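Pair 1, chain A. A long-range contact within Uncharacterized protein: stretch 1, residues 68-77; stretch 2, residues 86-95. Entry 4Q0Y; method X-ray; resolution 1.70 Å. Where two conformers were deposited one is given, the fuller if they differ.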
# COMPACT_ATOMS: atom_id res chain seq x y z
N TYR A 68 3.51 20.67 6.96
CA TYR A 68 3.87 19.94 8.18
C TYR A 68 5.34 19.62 8.17
O TYR A 68 5.90 19.29 7.10
CB TYR A 68 3.13 18.64 8.32
CG TYR A 68 1.65 18.76 8.27
CD1 TYR A 68 0.95 19.39 9.32
CD2 TYR A 68 0.92 18.25 7.20
CE1 TYR A 68 -0.43 19.51 9.28
CE2 TYR A 68 -0.46 18.36 7.15
CZ TYR A 68 -1.13 18.99 8.19
OH TYR A 68 -2.48 19.11 8.17
N SER A 69 5.96 19.76 9.33
CA SER A 69 7.36 19.34 9.53
C SER A 69 7.42 18.64 10.88
O SER A 69 7.07 19.22 11.90
CB SER A 69 8.38 20.48 9.46
OG SER A 69 8.13 21.32 8.37
N TYR A 70 7.87 17.40 10.85
CA TYR A 70 7.99 16.58 12.06
C TYR A 70 9.20 15.68 12.00
O TYR A 70 9.74 15.38 10.93
CB TYR A 70 6.76 15.71 12.21
CG TYR A 70 5.46 16.43 12.47
CD1 TYR A 70 5.29 17.20 13.63
CD2 TYR A 70 4.37 16.28 11.60
CE1 TYR A 70 4.10 17.85 13.88
CE2 TYR A 70 3.15 16.91 11.85
CZ TYR A 70 3.02 17.71 12.97
OH TYR A 70 1.84 18.36 13.26
N HIS A 71 9.66 15.27 13.19
CA HIS A 71 10.54 14.12 13.33
C HIS A 71 9.61 13.00 13.73
O HIS A 71 8.79 13.19 14.62
CB HIS A 71 11.60 14.36 14.38
CG HIS A 71 12.68 15.29 13.93
ND1 HIS A 71 13.89 15.40 14.58
CD2 HIS A 71 12.74 16.15 12.89
CE1 HIS A 71 14.64 16.29 13.98
NE2 HIS A 71 13.98 16.75 12.94
N ILE A 72 9.72 11.86 13.05
CA ILE A 72 8.83 10.75 13.26
C ILE A 72 9.57 9.43 13.42
O ILE A 72 10.64 9.20 12.84
CB ILE A 72 7.77 10.62 12.13
CG1 ILE A 72 8.43 10.33 10.76
CG2 ILE A 72 6.92 11.88 12.06
CD1 ILE A 72 7.43 10.01 9.66
N GLN A 73 8.97 8.57 14.25
CA GLN A 73 9.47 7.23 14.54
C GLN A 73 8.35 6.25 14.24
O GLN A 73 7.52 5.98 15.12
CB GLN A 73 9.94 7.13 15.99
CG GLN A 73 10.49 5.74 16.36
CD GLN A 73 10.81 5.63 17.84
OE1 GLN A 73 11.36 6.56 18.46
NE2 GLN A 73 10.45 4.51 18.43
N PRO A 74 8.32 5.72 13.00
CA PRO A 74 7.40 4.62 12.72
C PRO A 74 7.90 3.35 13.40
O PRO A 74 9.08 3.00 13.26
CB PRO A 74 7.45 4.48 11.19
CG PRO A 74 8.74 5.07 10.79
CD PRO A 74 9.00 6.19 11.77
N ASN A 75 7.00 2.72 14.15
CA ASN A 75 7.26 1.48 14.85
C ASN A 75 6.61 0.38 14.05
O ASN A 75 5.43 0.45 13.71
CB ASN A 75 6.68 1.56 16.26
CG ASN A 75 7.35 2.64 17.06
OD1 ASN A 75 8.56 2.60 17.26
ND2 ASN A 75 6.60 3.65 17.45
N LEU A 76 7.41 -0.62 13.68
CA LEU A 76 7.00 -1.54 12.64
C LEU A 76 7.45 -2.97 12.84
O LEU A 76 8.30 -3.27 13.69
CB LEU A 76 7.49 -1.00 11.30
CG LEU A 76 9.00 -0.74 11.18
CD1 LEU A 76 9.80 -2.00 10.87
CD2 LEU A 76 9.24 0.35 10.14
N LYS A 77 6.89 -3.82 12.02
CA LYS A 77 7.35 -5.22 11.87
C LYS A 77 7.80 -5.38 10.45
O LYS A 77 7.16 -4.82 9.54
CB LYS A 77 6.25 -6.23 12.17
CG LYS A 77 5.81 -6.13 13.60
CD LYS A 77 4.73 -7.10 14.01
CE LYS A 77 4.44 -6.85 15.49
NZ LYS A 77 5.35 -7.62 16.39
N ASP A 86 10.73 -6.95 14.89
CA ASP A 86 10.33 -5.63 15.29
C ASP A 86 11.45 -4.66 14.98
O ASP A 86 12.62 -4.99 15.16
CB ASP A 86 10.02 -5.57 16.79
CG ASP A 86 8.89 -6.49 17.18
OD1 ASP A 86 7.80 -6.40 16.59
OD2 ASP A 86 9.07 -7.32 18.09
N GLY A 87 11.07 -3.47 14.54
CA GLY A 87 12.03 -2.44 14.20
C GLY A 87 11.40 -1.06 14.24
O GLY A 87 10.25 -0.89 14.63
N TYR A 88 12.18 -0.08 13.80
CA TYR A 88 11.73 1.29 13.66
C TYR A 88 12.67 2.06 12.75
O TYR A 88 13.79 1.60 12.44
CB TYR A 88 11.63 2.00 15.02
CG TYR A 88 12.94 2.12 15.76
CD1 TYR A 88 13.41 1.08 16.58
CD2 TYR A 88 13.74 3.25 15.58
CE1 TYR A 88 14.64 1.18 17.23
CE2 TYR A 88 14.97 3.37 16.25
CZ TYR A 88 15.41 2.33 17.05
OH TYR A 88 16.61 2.44 17.68
N PHE A 89 12.20 3.22 12.32
CA PHE A 89 13.03 4.21 11.63
C PHE A 89 12.97 5.51 12.40
O PHE A 89 12.01 5.77 13.13
CB PHE A 89 12.59 4.47 10.19
CG PHE A 89 12.78 3.32 9.26
CD1 PHE A 89 14.06 2.83 9.00
CD2 PHE A 89 11.69 2.74 8.62
CE1 PHE A 89 14.24 1.74 8.14
CE2 PHE A 89 11.87 1.65 7.76
CZ PHE A 89 13.14 1.15 7.53
N LEU A 90 14.01 6.33 12.26
CA LEU A 90 14.04 7.69 12.76
C LEU A 90 14.13 8.57 11.52
O LEU A 90 15.13 8.52 10.79
CB LEU A 90 15.23 7.92 13.68
CG LEU A 90 15.27 7.02 14.93
CD1 LEU A 90 16.52 7.29 15.72
CD2 LEU A 90 14.03 7.22 15.78
N LEU A 91 13.06 9.32 11.25
CA LEU A 91 12.94 10.11 10.03
C LEU A 91 12.67 11.57 10.35
O LEU A 91 12.03 11.89 11.33
CB LEU A 91 11.80 9.58 9.17
CG LEU A 91 11.74 8.08 8.89
CD1 LEU A 91 10.44 7.75 8.18
CD2 LEU A 91 12.94 7.66 8.06
N TYR A 92 13.15 12.44 9.45
CA TYR A 92 12.68 13.84 9.38
C TYR A 92 11.73 13.89 8.20
O TYR A 92 12.08 13.40 7.12
CB TYR A 92 13.83 14.85 9.20
CG TYR A 92 15.09 14.58 10.02
CD1 TYR A 92 15.03 14.11 11.35
CD2 TYR A 92 16.35 14.85 9.49
CE1 TYR A 92 16.18 13.87 12.09
CE2 TYR A 92 17.51 14.62 10.22
CZ TYR A 92 17.42 14.12 11.52
OH TYR A 92 18.55 13.90 12.26
N ILE A 93 10.56 14.50 8.37
CA ILE A 93 9.59 14.59 7.28
C ILE A 93 9.16 16.03 7.08
O ILE A 93 8.91 16.73 8.05
CB ILE A 93 8.42 13.60 7.47
CG1 ILE A 93 7.62 13.45 6.19
CG2 ILE A 93 7.51 14.00 8.63
CD1 ILE A 93 6.87 12.14 6.09
N LEU A 94 9.17 16.46 5.80
CA LEU A 94 8.78 17.81 5.40
C LEU A 94 7.69 17.63 4.36
O LEU A 94 7.95 17.11 3.27
CB LEU A 94 9.98 18.52 4.81
CG LEU A 94 11.17 18.71 5.73
CD1 LEU A 94 12.38 19.20 4.93
CD2 LEU A 94 10.83 19.67 6.86
N VAL A 95 6.46 18.00 4.70
CA VAL A 95 5.27 17.68 3.90
C VAL A 95 4.68 18.94 3.27
O VAL A 95 4.23 19.83 4.00
CB VAL A 95 4.17 16.97 4.72
CG1 VAL A 95 2.95 16.62 3.86
CG2 VAL A 95 4.71 15.73 5.40
O HOH W 1 7.21 -3.55 16.56

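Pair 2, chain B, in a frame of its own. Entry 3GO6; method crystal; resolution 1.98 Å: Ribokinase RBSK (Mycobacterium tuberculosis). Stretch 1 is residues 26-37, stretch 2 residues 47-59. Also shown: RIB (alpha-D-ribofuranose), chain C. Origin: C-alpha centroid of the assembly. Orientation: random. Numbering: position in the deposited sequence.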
# COMPACT_ATOMS: atom_id res chain seq x y z
N GLY B 26 10.02 -20.46 0.94
CA GLY B 26 9.70 -19.21 0.26
C GLY B 26 9.13 -18.15 1.16
O GLY B 26 9.32 -18.19 2.40
N SER B 27 8.43 -17.19 0.55
CA SER B 27 8.08 -15.96 1.23
C SER B 27 6.64 -15.90 1.69
O SER B 27 5.75 -16.56 1.14
CB SER B 27 8.34 -14.79 0.28
OG SER B 27 7.65 -15.06 -0.92
N VAL B 28 6.41 -15.08 2.71
CA VAL B 28 5.07 -14.85 3.24
C VAL B 28 4.99 -13.35 3.55
O VAL B 28 5.84 -12.80 4.24
CB VAL B 28 4.74 -15.77 4.49
CG1 VAL B 28 5.82 -15.64 5.62
CG2 VAL B 28 3.30 -15.53 5.01
N ASN B 29 3.96 -12.69 2.99
CA ASN B 29 3.83 -11.24 3.03
C ASN B 29 2.41 -10.92 3.41
O ASN B 29 1.51 -11.68 3.07
CB ASN B 29 4.04 -10.61 1.62
CG ASN B 29 5.40 -10.90 1.02
OD1 ASN B 29 6.41 -10.83 1.71
ND2 ASN B 29 5.43 -11.23 -0.28
N MET B 30 2.18 -9.79 4.07
CA MET B 30 0.82 -9.22 4.09
C MET B 30 0.60 -8.39 2.81
O MET B 30 1.43 -7.56 2.46
CB MET B 30 0.62 -8.36 5.35
CG MET B 30 -0.82 -7.88 5.53
SD MET B 30 -1.95 -9.20 5.99
CE MET B 30 -1.30 -9.74 7.59
N ASP B 31 -0.52 -8.64 2.12
CA ASP B 31 -0.82 -8.04 0.82
C ASP B 31 -1.80 -6.91 0.98
O ASP B 31 -2.84 -7.07 1.63
CB ASP B 31 -1.47 -9.08 -0.12
CG ASP B 31 -0.49 -10.11 -0.65
OD1 ASP B 31 0.73 -9.92 -0.49
OD2 ASP B 31 -0.96 -11.12 -1.24
N LEU B 32 -1.49 -5.78 0.36
CA LEU B 32 -2.43 -4.67 0.23
C LEU B 32 -2.84 -4.67 -1.25
O LEU B 32 -2.01 -4.41 -2.11
CB LEU B 32 -1.78 -3.36 0.64
CG LEU B 32 -1.33 -3.29 2.11
CD1 LEU B 32 -0.56 -2.02 2.35
CD2 LEU B 32 -2.52 -3.37 3.06
N THR B 33 -4.09 -5.02 -1.52
CA THR B 33 -4.56 -5.15 -2.90
C THR B 33 -5.48 -3.97 -3.22
O THR B 33 -6.47 -3.74 -2.52
CB THR B 33 -5.29 -6.48 -3.16
OG1 THR B 33 -4.48 -7.58 -2.73
CG2 THR B 33 -5.63 -6.65 -4.66
N PHE B 34 -5.13 -3.23 -4.27
CA PHE B 34 -5.81 -2.02 -4.70
C PHE B 34 -6.43 -2.28 -6.07
O PHE B 34 -5.77 -2.81 -6.97
CB PHE B 34 -4.83 -0.86 -4.88
CG PHE B 34 -4.15 -0.39 -3.60
CD1 PHE B 34 -4.55 0.79 -2.99
CD2 PHE B 34 -3.08 -1.10 -3.05
CE1 PHE B 34 -3.92 1.27 -1.82
CE2 PHE B 34 -2.44 -0.64 -1.88
CZ PHE B 34 -2.86 0.53 -1.26
N VAL B 35 -7.70 -1.89 -6.23
CA VAL B 35 -8.33 -1.94 -7.55
C VAL B 35 -8.36 -0.53 -8.13
O VAL B 35 -8.78 0.42 -7.44
CB VAL B 35 -9.74 -2.59 -7.50
CG1 VAL B 35 -10.46 -2.45 -8.87
CG2 VAL B 35 -9.63 -4.05 -7.11
N VAL B 36 -7.89 -0.40 -9.37
CA VAL B 36 -7.85 0.88 -10.09
C VAL B 36 -8.48 0.72 -11.49
O VAL B 36 -8.73 -0.40 -11.95
CB VAL B 36 -6.38 1.38 -10.28
CG1 VAL B 36 -5.71 1.68 -8.91
CG2 VAL B 36 -5.55 0.37 -11.07
N ASP B 37 -8.75 1.83 -12.16
CA ASP B 37 -9.14 1.75 -13.57
C ASP B 37 -7.91 1.44 -14.43
O ASP B 37 -7.88 0.46 -15.17
CB ASP B 37 -9.81 3.05 -14.03
CG ASP B 37 -10.28 2.96 -15.47
OD1 ASP B 37 -11.09 2.04 -15.79
OD2 ASP B 37 -9.82 3.78 -16.29
N LEU B 47 -6.20 7.52 -7.49
CA LEU B 47 -7.13 7.15 -6.44
C LEU B 47 -7.70 5.76 -6.71
O LEU B 47 -8.37 5.53 -7.73
CB LEU B 47 -8.26 8.19 -6.32
CG LEU B 47 -9.34 7.98 -5.26
CD1 LEU B 47 -8.77 7.79 -3.84
CD2 LEU B 47 -10.30 9.17 -5.30
N ALA B 48 -7.42 4.83 -5.79
CA ALA B 48 -7.92 3.45 -5.90
C ALA B 48 -9.40 3.36 -5.60
O ALA B 48 -9.92 4.12 -4.77
CB ALA B 48 -7.17 2.52 -4.97
N ALA B 49 -10.06 2.41 -6.24
CA ALA B 49 -11.48 2.14 -6.03
C ALA B 49 -11.73 1.37 -4.73
O ALA B 49 -12.77 1.55 -4.07
CB ALA B 49 -12.04 1.36 -7.23
N SER B 50 -10.78 0.51 -4.36
CA SER B 50 -10.91 -0.34 -3.17
C SER B 50 -9.53 -0.77 -2.69
O SER B 50 -8.55 -0.71 -3.44
CB SER B 50 -11.76 -1.57 -3.47
OG SER B 50 -11.13 -2.43 -4.42
N LEU B 51 -9.46 -1.19 -1.43
CA LEU B 51 -8.23 -1.67 -0.81
C LEU B 51 -8.60 -2.80 0.14
O LEU B 51 -9.52 -2.66 0.96
CB LEU B 51 -7.51 -0.54 -0.05
CG LEU B 51 -6.41 -0.97 0.95
CD1 LEU B 51 -5.26 -1.71 0.22
CD2 LEU B 51 -5.86 0.20 1.75
N THR B 52 -7.92 -3.93 0.01
CA THR B 52 -8.02 -5.00 1.00
C THR B 52 -6.64 -5.29 1.60
O THR B 52 -5.62 -5.01 0.97
CB THR B 52 -8.57 -6.32 0.41
OG1 THR B 52 -7.67 -6.83 -0.58
CG2 THR B 52 -9.98 -6.13 -0.20
N ARG B 53 -6.62 -5.84 2.81
CA ARG B 53 -5.38 -6.22 3.48
C ARG B 53 -5.53 -7.71 3.81
O ARG B 53 -6.36 -8.09 4.63
CB ARG B 53 -5.20 -5.36 4.75
CG ARG B 53 -3.96 -5.71 5.56
CD ARG B 53 -3.77 -4.73 6.74
NE ARG B 53 -2.59 -5.11 7.53
CZ ARG B 53 -2.59 -6.02 8.51
NH1 ARG B 53 -3.71 -6.64 8.85
NH2 ARG B 53 -1.45 -6.30 9.16
N THR B 54 -4.76 -8.58 3.14
CA THR B 54 -4.93 -10.04 3.26
C THR B 54 -3.58 -10.76 3.28
O THR B 54 -2.64 -10.30 2.67
CB THR B 54 -5.78 -10.64 2.08
OG1 THR B 54 -5.17 -10.31 0.82
CG2 THR B 54 -7.26 -10.14 2.11
N PRO B 55 -3.48 -11.88 4.02
CA PRO B 55 -2.24 -12.66 3.99
C PRO B 55 -1.93 -13.20 2.59
O PRO B 55 -2.85 -13.63 1.86
CB PRO B 55 -2.55 -13.85 4.90
CG PRO B 55 -3.62 -13.38 5.79
CD PRO B 55 -4.47 -12.44 4.96
N GLY B 56 -0.66 -13.16 2.21
CA GLY B 56 -0.21 -13.76 0.95
C GLY B 56 1.28 -14.01 0.96
O GLY B 56 1.82 -14.47 1.96
N GLY B 57 1.94 -13.65 -0.14
CA GLY B 57 3.34 -14.01 -0.35
C GLY B 57 3.41 -15.20 -1.30
O GLY B 57 2.67 -16.17 -1.14
N LYS B 58 4.30 -15.14 -2.29
CA LYS B 58 4.45 -16.26 -3.24
C LYS B 58 4.56 -17.63 -2.58
O LYS B 58 3.94 -18.60 -3.02
CB LYS B 58 5.68 -16.07 -4.15
CG LYS B 58 5.50 -15.01 -5.20
CD LYS B 58 6.74 -14.99 -6.13
CE LYS B 58 6.74 -13.73 -6.97
NZ LYS B 58 5.37 -13.36 -7.52
N GLY B 59 5.36 -17.74 -1.53
CA GLY B 59 5.58 -19.05 -0.92
C GLY B 59 4.32 -19.53 -0.20
O GLY B 59 3.88 -20.68 -0.38
O5 RIB C . 2.10 -13.77 -6.77
C5 RIB C . 1.43 -12.81 -5.93
C4 RIB C . 2.21 -12.67 -4.61
O4 RIB C . 3.45 -11.99 -4.89
C3 RIB C . 1.52 -11.79 -3.58
O3 RIB C . 0.77 -12.53 -2.58
C2 RIB C . 2.64 -10.95 -3.00
O2 RIB C . 2.78 -11.17 -1.59
C1 RIB C . 3.91 -11.28 -3.76
O1 RIB C . 4.77 -12.15 -3.01
O HOH W 2 -3.38 -11.93 -0.31
O HOH W 3 -5.10 -7.73 -0.04
O HOH W 4 -9.13 -4.09 -3.42
O HOH W 5 -8.45 4.33 -10.29

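The same face of an antiparallel strand pair can be filled with hydrocarbon or left open for a ligand, and the sharpest difference between these two examples lies there. In pair 1, A:Ile93 sets its branched side chain beside A:Tyr70 and A:Ile72, with A:Ile93 CG2 4.0 Å from A:Tyr70 CB and 4.1 Å from A:Ile72 CG2. The matching positions in pair 2 are B:Gly56, B:Asn29 and B:Asp31; of these, B:Asn29 and B:Asp31 bind a sugar. B:Asn29 ND2 donates to RIB O2 at 3.0 Å, while RIB O2 and RIB O3 donate to B:Asp31 OD1 and B:Asp31 OD2, each at 2.6 Å. A CB on B:Gly56 would lie 2.0 Å from B:Asp31 OD2, so the carboxylate occupies the space a side chain would need. Binding of ribose suits a ribokinase.

Beneath this contrast the backbones agree closely: 14 central residues superpose with an RMSD of 0.7 Å. In both, the strands run antiparallel and twist, and paired hydrogen bonds alternate with pairs that have none. A:Ile72 N to A:Leu91 O and A:Leu91 N to A:Ile72 O, both 2.9 Å, correspond to B:Asp31 N to B:Thr54 O at 2.7 Å and B:Thr54 N to B:Asp31 O at 2.9 Å. Such bonds depend on main-chain atoms alone, which lets the side chains diverge.

Two residues along each strand, on the same side, A:Pro74 and A:Phe89 match B:Thr33 and B:Thr52. Proline has no amide hydrogen to give, so a single bond remains, from A:Phe89 N to A:Pro74 O at 3.3 Å; B:Thr33 N to B:Thr52 O and B:Thr52 N to B:Thr33 O are both 2.9 Å. A:Pro74 CG packs 3.9 Å from A:Phe89 CB and 4.1 Å from A:Leu91 CD1. In pair 2 a water gathers the polar groups instead, its O 2.8 Å from both B:Thr33 OG1 and B:Thr52 OG1 and 2.7 Å from B:Thr54 OG1.

The other face varies as freely. A:His71 and A:Tyr92 form an offset stack with ring centroids 4.2 Å apart; at the equivalent positions, B:Met30 SD sits 4.2 Å from B:Pro55 CD. Where A:Asn75 meets A:Tyr88 through A:Asn75 OD1 and A:Tyr88 CB at 3.8 Å, the aromatic ring changes strands: B:Leu51 CD1 lies over the face of B:Phe34, 3.7 Å from the ring centroid. The general lesson is that strand pairing fixes where side chains start, and in these two examples the space is taken by hydrocarbon, a bound water or a sugar.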